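PDB 3MKH: nitroalkane oxidase from Podospora anserina, which oxidises primary and secondary nitroalkanes to aldehydes or ketones with FAD and molecular oxygen, releasing nitrite and hydrogen peroxide. Local coordinates for residues A175-G181 / F224-H229; R43-T47 / T236-G240. All coordinates share one frame; numbering follows the deposited sequence.

Overall arrangement
The two interactions lie with their centres about 12 Å apart. Interaction 1 lies within the beta-sheet domain of this acyl-CoA dehydrogenase fold. Interaction 2 joins that domain, at the loop 236-240 before strand 242-251, to helix 41-45 and the residues after it. Interaction 1 pairs the loop 175-181 with strand 224-228, a neighbour of strand 242-251, and is nested inside the chain loop closed by interaction 2. The chain order is 43-47, 175-181, 224-229, 236-240. The two meet directly: the rings of Phe-44 and Trp-177 stack. Helix 41-45 forms one side of interaction 2 and, through Pro-41 and Gln-45, touches Phe-179 of interaction 1. It thus joins the N-terminal region to the sheet near FAD-binding residues.

Interaction 1: A175-G181 / F224-H229; sequences AGWDFKG and FEVLRH
Phe-179 meets strand 224-228 and the residue after it along its whole side chain. Its CB lies 4.0 Å from Val-226 CG2. From CG outward, every ring atom faces His-229 CE1, which stands 3.4 Å above the ring plane and over its centre. Phe-179 CE1 and His-229 CE1 are 3.6 Å apart. This is a T-shaped pair: the imidazole edge points at the phenyl face, with the planes at 68°. Phe-179 CG is anti to its own carbonyl carbon (chi1 -58°), which turns the ring to the histidine. On helix 41-45, Pro-41 touches both side chains.

The loop 175-181 joins two strands of the beta-sheet domain of the acyl-CoA dehydrogenase fold. A type I turn from Gly-176 to Phe-179 shapes it. Within it, Asp-178 OD1 accepts from Lys-180 N in an Asx turn, and Asp-178 OD2 forms a salt bridge with Arg-213.

Phe-224 reaches into the base of this loop. Its CZ is 3.9 Å from Ala-175 CB. Gly-181 CA sits over one ring face in a CH-pi contact, 4.2 Å from the centroid of the Phe-224 ring. The carbonyl oxygen of Phe-179 lies at the edge of that ring. Between the two phenylalanines, Val-226 CG2 packs 3.8 Å from Ala-175 CB. No direct hydrogen bond crosses the contact. One water bridges it instead: it donates to Phe-179 O at 2.6 Å and accepts from Val-226 N at 3.1 Å.

Interaction 2: R43-T47 / T236-G240; sequences RFQST and TSVSG
Arg-43 runs extended from CG to NE, with CG anti to its carbonyl carbon (chi1 -74°), a straight reach that places the guanidinium beside Thr-236. Phe-44 takes the other course: its CG is anti to the backbone N (chi1 162°), and its ring comes to lie against Ser-239. Arg-43 NH1 gives a hydrogen bond of 2.9 Å to Thr-236 OG1. The hydroxyl oxygen lies at the guanidinium edge, almost in its plane, and the N-H...O angle is 158°. Arg-43 NH2 bonds to His-36 O.

The Phe-44 ring is met from two directions. Ser-239 CB sits over its centre in a CH-pi contact, 3.6 Å from the centroid of the Phe-44 ring. Ser-237 O lies at the ring edge, in plane. The same oxygen takes a CA-H...O contact of 3.2 Å from Phe-44 CA. In this acyl-CoA dehydrogenase fold the contact joins the N-terminal helical region to the loop before strand 242-251. The Ser-239 side chain is about 6 Å from that of Thr-172, an FAD-binding residue.

Thr-47 folds back on Phe-44: its OG1 donates to Phe-44 O at 2.6 Å, and its N bonds to the same oxygen. Thr-47 CG2 packs 3.9 Å from Ser-237 CB. Two waters bridge the segments. One accepts from Phe-44 N and donates to Thr-236 O; the other joins Thr-47 OG1 and Ser-237 OG, which also bonds to Ser-91 OG. Arg-43 NH1 and NH2 meet neutral oxygens, so the grip on Thr-236 is charge-dipole, not a salt bridge.

Interaction 1: A175-G181 / F224-H229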
loop_
_atom_site.group_PDB
_atom_site.type_symbol
_atom_site.label_atom_id
_atom_site.label_comp_id
_atom_site.label_asym_id
_atom_site.label_seq_id
_atom_site.Cartn_x
_atom_site.Cartn_y
_atom_site.Cartn_z
ATOM N N ALA A 175 23.170 -3.437 31.102
ATOM C CA ALA A 175 23.905 -4.435 31.879
ATOM C C ALA A 175 25.433 -4.260 31.843
ATOM O O ALA A 175 26.154 -4.935 32.577
ATOM C CB ALA A 175 23.496 -5.855 31.441
ATOM N N GLY A 176 25.932 -3.349 31.004
ATOM C CA GLY A 176 27.367 -3.086 30.942
ATOM C C GLY A 176 28.146 -4.158 30.197
ATOM O O GLY A 176 27.573 -5.162 29.772
ATOM N N TRP A 177 29.455 -3.958 30.044
ATOM C CA TRP A 177 30.281 -4.892 29.283
ATOM C C TRP A 177 30.367 -6.275 29.928
ATOM O O TRP A 177 30.499 -7.284 29.226
ATOM C CB TRP A 177 31.692 -4.339 29.093
ATOM C CG TRP A 177 31.736 -3.075 28.305
ATOM C CD1 TRP A 177 32.109 -1.839 28.762
ATOM C CD2 TRP A 177 31.400 -2.909 26.921
ATOM N NE1 TRP A 177 32.031 -0.918 27.747
ATOM C CE2 TRP A 177 31.594 -1.543 26.608
ATOM C CE3 TRP A 177 30.960 -3.782 25.914
ATOM C CZ2 TRP A 177 31.354 -1.026 25.338
ATOM C CZ3 TRP A 177 30.718 -3.263 24.641
ATOM C CH2 TRP A 177 30.927 -1.897 24.365
ATOM N N ASP A 178 30.290 -6.311 31.257
ATOM C CA ASP A 178 30.480 -7.554 32.004
ATOM C C ASP A 178 29.154 -8.065 32.580
ATOM O O ASP A 178 29.130 -9.009 33.374
ATOM C CB ASP A 178 31.548 -7.387 33.095
ATOM C CG ASP A 178 31.115 -6.464 34.222
ATOM O OD1 ASP A 178 29.998 -5.892 34.161
ATOM O OD2 ASP A 178 31.911 -6.306 35.176
ATOM N N PHE A 179 28.057 -7.414 32.188
ATOM C CA PHE A 179 26.721 -7.846 32.571
ATOM C C PHE A 179 26.401 -7.659 34.054
ATOM O O PHE A 179 25.441 -8.223 34.560
ATOM C CB PHE A 179 26.493 -9.297 32.123
ATOM C CG PHE A 179 26.659 -9.481 30.643
ATOM C CD1 PHE A 179 26.058 -8.593 29.762
ATOM C CD2 PHE A 179 27.423 -10.512 30.131
ATOM C CE1 PHE A 179 26.218 -8.741 28.396
ATOM C CE2 PHE A 179 27.580 -10.669 28.763
ATOM C CZ PHE A 179 26.972 -9.774 27.900
ATOM N N LYS A 180 27.179 -6.844 34.744
ATOM C CA LYS A 180 26.882 -6.574 36.144
ATOM C C LYS A 180 26.445 -5.125 36.367
ATOM O O LYS A 180 26.449 -4.632 37.496
ATOM C CB LYS A 180 28.083 -6.942 37.025
ATOM C CG LYS A 180 28.370 -8.445 37.052
ATOM C CD LYS A 180 29.506 -8.761 38.026
ATOM C CE LYS A 180 29.921 -10.226 37.946
ATOM N NZ LYS A 180 28.749 -11.155 38.010
ATOM N N GLY A 181 26.081 -4.447 35.280
ATOM C CA GLY A 181 25.547 -3.098 35.360
ATOM C C GLY A 181 26.406 -2.062 34.663
ATOM O O GLY A 181 27.630 -2.016 34.826
ATOM N N PHE A 224 21.765 -6.371 41.194
ATOM C CA PHE A 224 21.523 -6.338 39.749
ATOM C C PHE A 224 21.725 -7.733 39.182
ATOM O O PHE A 224 22.708 -8.402 39.505
ATOM C CB PHE A 224 22.451 -5.337 39.047
ATOM C CG PHE A 224 22.202 -5.212 37.555
ATOM C CD1 PHE A 224 22.944 -5.953 36.651
ATOM C CD2 PHE A 224 21.223 -4.355 37.067
ATOM C CE1 PHE A 224 22.713 -5.851 35.266
ATOM C CE2 PHE A 224 20.990 -4.234 35.690
ATOM C CZ PHE A 224 21.739 -4.992 34.793
ATOM N N GLU A 225 20.805 -8.176 38.335
ATOM C CA GLU A 225 20.946 -9.497 37.720
ATOM C C GLU A 225 20.409 -9.512 36.301
ATOM O O GLU A 225 19.330 -8.984 36.037
ATOM C CB GLU A 225 20.225 -10.567 38.552
ATOM C CG GLU A 225 20.537 -12.013 38.103
ATOM C CD GLU A 225 19.667 -13.061 38.793
ATOM O OE1 GLU A 225 19.050 -12.733 39.832
ATOM O OE2 GLU A 225 19.591 -14.211 38.293
ATOM N N VAL A 226 21.174 -10.094 35.385
ATOM C CA VAL A 226 20.661 -10.398 34.059
ATOM C C VAL A 226 19.848 -11.693 34.140
ATOM O O VAL A 226 20.368 -12.741 34.513
ATOM C CB VAL A 226 21.791 -10.536 33.030
ATOM C CG1 VAL A 226 21.238 -11.031 31.682
ATOM C CG2 VAL A 226 22.522 -9.192 32.874
ATOM N N LEU A 227 18.562 -11.610 33.811
ATOM C CA LEU A 227 17.693 -12.780 33.865
ATOM C C LEU A 227 17.761 -13.568 32.561
ATOM O O LEU A 227 17.791 -14.791 32.583
ATOM C CB LEU A 227 16.243 -12.377 34.146
ATOM C CG LEU A 227 15.980 -11.647 35.474
ATOM C CD1 LEU A 227 14.497 -11.345 35.613
ATOM C CD2 LEU A 227 16.476 -12.494 36.649
ATOM N N ARG A 228 17.750 -12.860 31.429
ATOM C CA ARG A 228 17.808 -13.528 30.132
ATOM C C ARG A 228 18.383 -12.609 29.084
ATOM O O ARG A 228 17.948 -11.450 28.954
ATOM C CB ARG A 228 16.417 -14.017 29.690
ATOM C CG ARG A 228 16.399 -14.592 28.281
ATOM C CD ARG A 228 15.053 -15.226 27.926
ATOM N NE ARG A 228 13.979 -14.250 27.726
ATOM C CZ ARG A 228 13.576 -13.808 26.534
ATOM N NH1 ARG A 228 14.169 -14.234 25.428
ATOM N NH2 ARG A 228 12.584 -12.931 26.448
ATOM N N HIS A 229 19.375 -13.116 28.354
ATOM C CA HIS A 229 19.873 -12.427 27.170
ATOM C C HIS A 229 18.881 -12.688 26.044
ATOM O O HIS A 229 18.487 -13.833 25.813
ATOM C CB HIS A 229 21.262 -12.943 26.762
ATOM C CG HIS A 229 22.347 -12.615 27.746
ATOM N ND1 HIS A 229 22.929 -11.367 27.827
ATOM C CD2 HIS A 229 22.964 -13.380 28.681
ATOM C CE1 HIS A 229 23.849 -11.373 28.777
ATOM N NE2 HIS A 229 23.887 -12.584 29.316
HETATM O O HOH W 1 24.281 -10.132 35.796
#

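Interaction 2: R43-T47 / T236-G240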
loop_
_atom_site.group_PDB
_atom_site.type_symbol
_atom_site.label_atom_id
_atom_site.label_comp_id
_atom_site.label_asym_id
_atom_site.label_seq_id
_atom_site.Cartn_x
_atom_site.Cartn_y
_atom_site.Cartn_z
ATOM N N ARG A 43 29.057 -11.383 21.189
ATOM C CA ARG A 43 29.112 -10.441 20.074
ATOM C C ARG A 43 29.182 -9.017 20.622
ATOM O O ARG A 43 30.055 -8.235 20.243
ATOM C CB ARG A 43 27.909 -10.597 19.137
ATOM C CG ARG A 43 27.996 -11.830 18.271
ATOM C CD ARG A 43 27.055 -11.803 17.072
ATOM N NE ARG A 43 27.425 -12.873 16.145
ATOM C CZ ARG A 43 27.031 -12.958 14.880
ATOM N NH1 ARG A 43 26.218 -12.045 14.352
ATOM N NH2 ARG A 43 27.460 -13.971 14.138
ATOM N N PHE A 44 28.249 -8.689 21.507
ATOM C CA PHE A 44 28.247 -7.396 22.191
ATOM C C PHE A 44 29.595 -7.159 22.888
ATOM O O PHE A 44 30.260 -6.157 22.655
ATOM C CB PHE A 44 27.113 -7.367 23.215
ATOM C CG PHE A 44 27.256 -6.302 24.252
ATOM C CD1 PHE A 44 27.055 -4.970 23.929
ATOM C CD2 PHE A 44 27.560 -6.635 25.565
ATOM C CE1 PHE A 44 27.165 -3.987 24.892
ATOM C CE2 PHE A 44 27.676 -5.664 26.530
ATOM C CZ PHE A 44 27.481 -4.334 26.195
ATOM N N GLN A 45 30.003 -8.093 23.737
ATOM C CA GLN A 45 31.235 -7.910 24.501
ATOM C C GLN A 45 32.430 -7.651 23.591
ATOM O O GLN A 45 33.266 -6.797 23.891
ATOM C CB GLN A 45 31.493 -9.101 25.435
ATOM C CG GLN A 45 30.476 -9.247 26.552
ATOM C CD GLN A 45 30.890 -10.294 27.587
ATOM O OE1 GLN A 45 30.921 -10.024 28.797
ATOM N NE2 GLN A 45 31.225 -11.480 27.114
ATOM N N SER A 46 32.489 -8.359 22.462
ATOM C CA SER A 46 33.609 -8.235 21.540
ATOM C C SER A 46 33.714 -6.842 20.903
ATOM O O SER A 46 34.723 -6.525 20.290
ATOM C CB SER A 46 33.533 -9.291 20.424
ATOM O OG SER A 46 32.586 -8.923 19.425
ATOM N N THR A 47 32.675 -6.023 21.019
ATOM C CA THR A 47 32.747 -4.676 20.439
ATOM C C THR A 47 33.340 -3.619 21.381
ATOM O O THR A 47 33.410 -2.447 21.034
ATOM C CB THR A 47 31.366 -4.178 19.943
ATOM O OG1 THR A 47 30.461 -4.094 21.049
ATOM C CG2 THR A 47 30.793 -5.133 18.904
ATOM N N THR A 236 22.711 -7.789 16.361
ATOM C CA THR A 236 23.144 -8.961 17.133
ATOM C C THR A 236 24.286 -8.668 18.124
ATOM O O THR A 236 24.599 -9.503 18.982
ATOM C CB THR A 236 23.544 -10.123 16.209
ATOM O OG1 THR A 236 24.730 -9.780 15.473
ATOM C CG2 THR A 236 22.406 -10.439 15.226
ATOM N N SER A 237 24.902 -7.490 18.005
ATOM C CA SER A 237 25.944 -7.070 18.944
ATOM C C SER A 237 25.370 -6.073 19.950
ATOM O O SER A 237 26.103 -5.458 20.732
ATOM C CB SER A 237 27.146 -6.450 18.204
ATOM O OG SER A 237 26.894 -5.085 17.861
ATOM N N VAL A 238 24.057 -5.906 19.923
ATOM C CA VAL A 238 23.400 -4.984 20.846
ATOM C C VAL A 238 22.860 -5.750 22.043
ATOM O O VAL A 238 22.246 -6.799 21.881
ATOM C CB VAL A 238 22.248 -4.225 20.160
ATOM C CG1 VAL A 238 21.457 -3.446 21.179
ATOM C CG2 VAL A 238 22.797 -3.310 19.053
ATOM N N SER A 239 23.102 -5.241 23.245
ATOM C CA SER A 239 22.664 -5.923 24.463
ATOM C C SER A 239 21.602 -5.109 25.222
ATOM O O SER A 239 21.899 -4.060 25.782
ATOM C CB SER A 239 23.864 -6.198 25.379
ATOM O OG SER A 239 23.454 -6.820 26.586
ATOM N N GLY A 240 20.373 -5.610 25.258
ATOM C CA GLY A 240 19.326 -4.996 26.065
ATOM C C GLY A 240 18.537 -6.075 26.770
ATOM O O GLY A 240 17.396 -6.342 26.421
HETATM O O HOH W 2 25.515 -9.928 21.558
HETATM O O HOH W 3 27.949 -3.308 19.783
#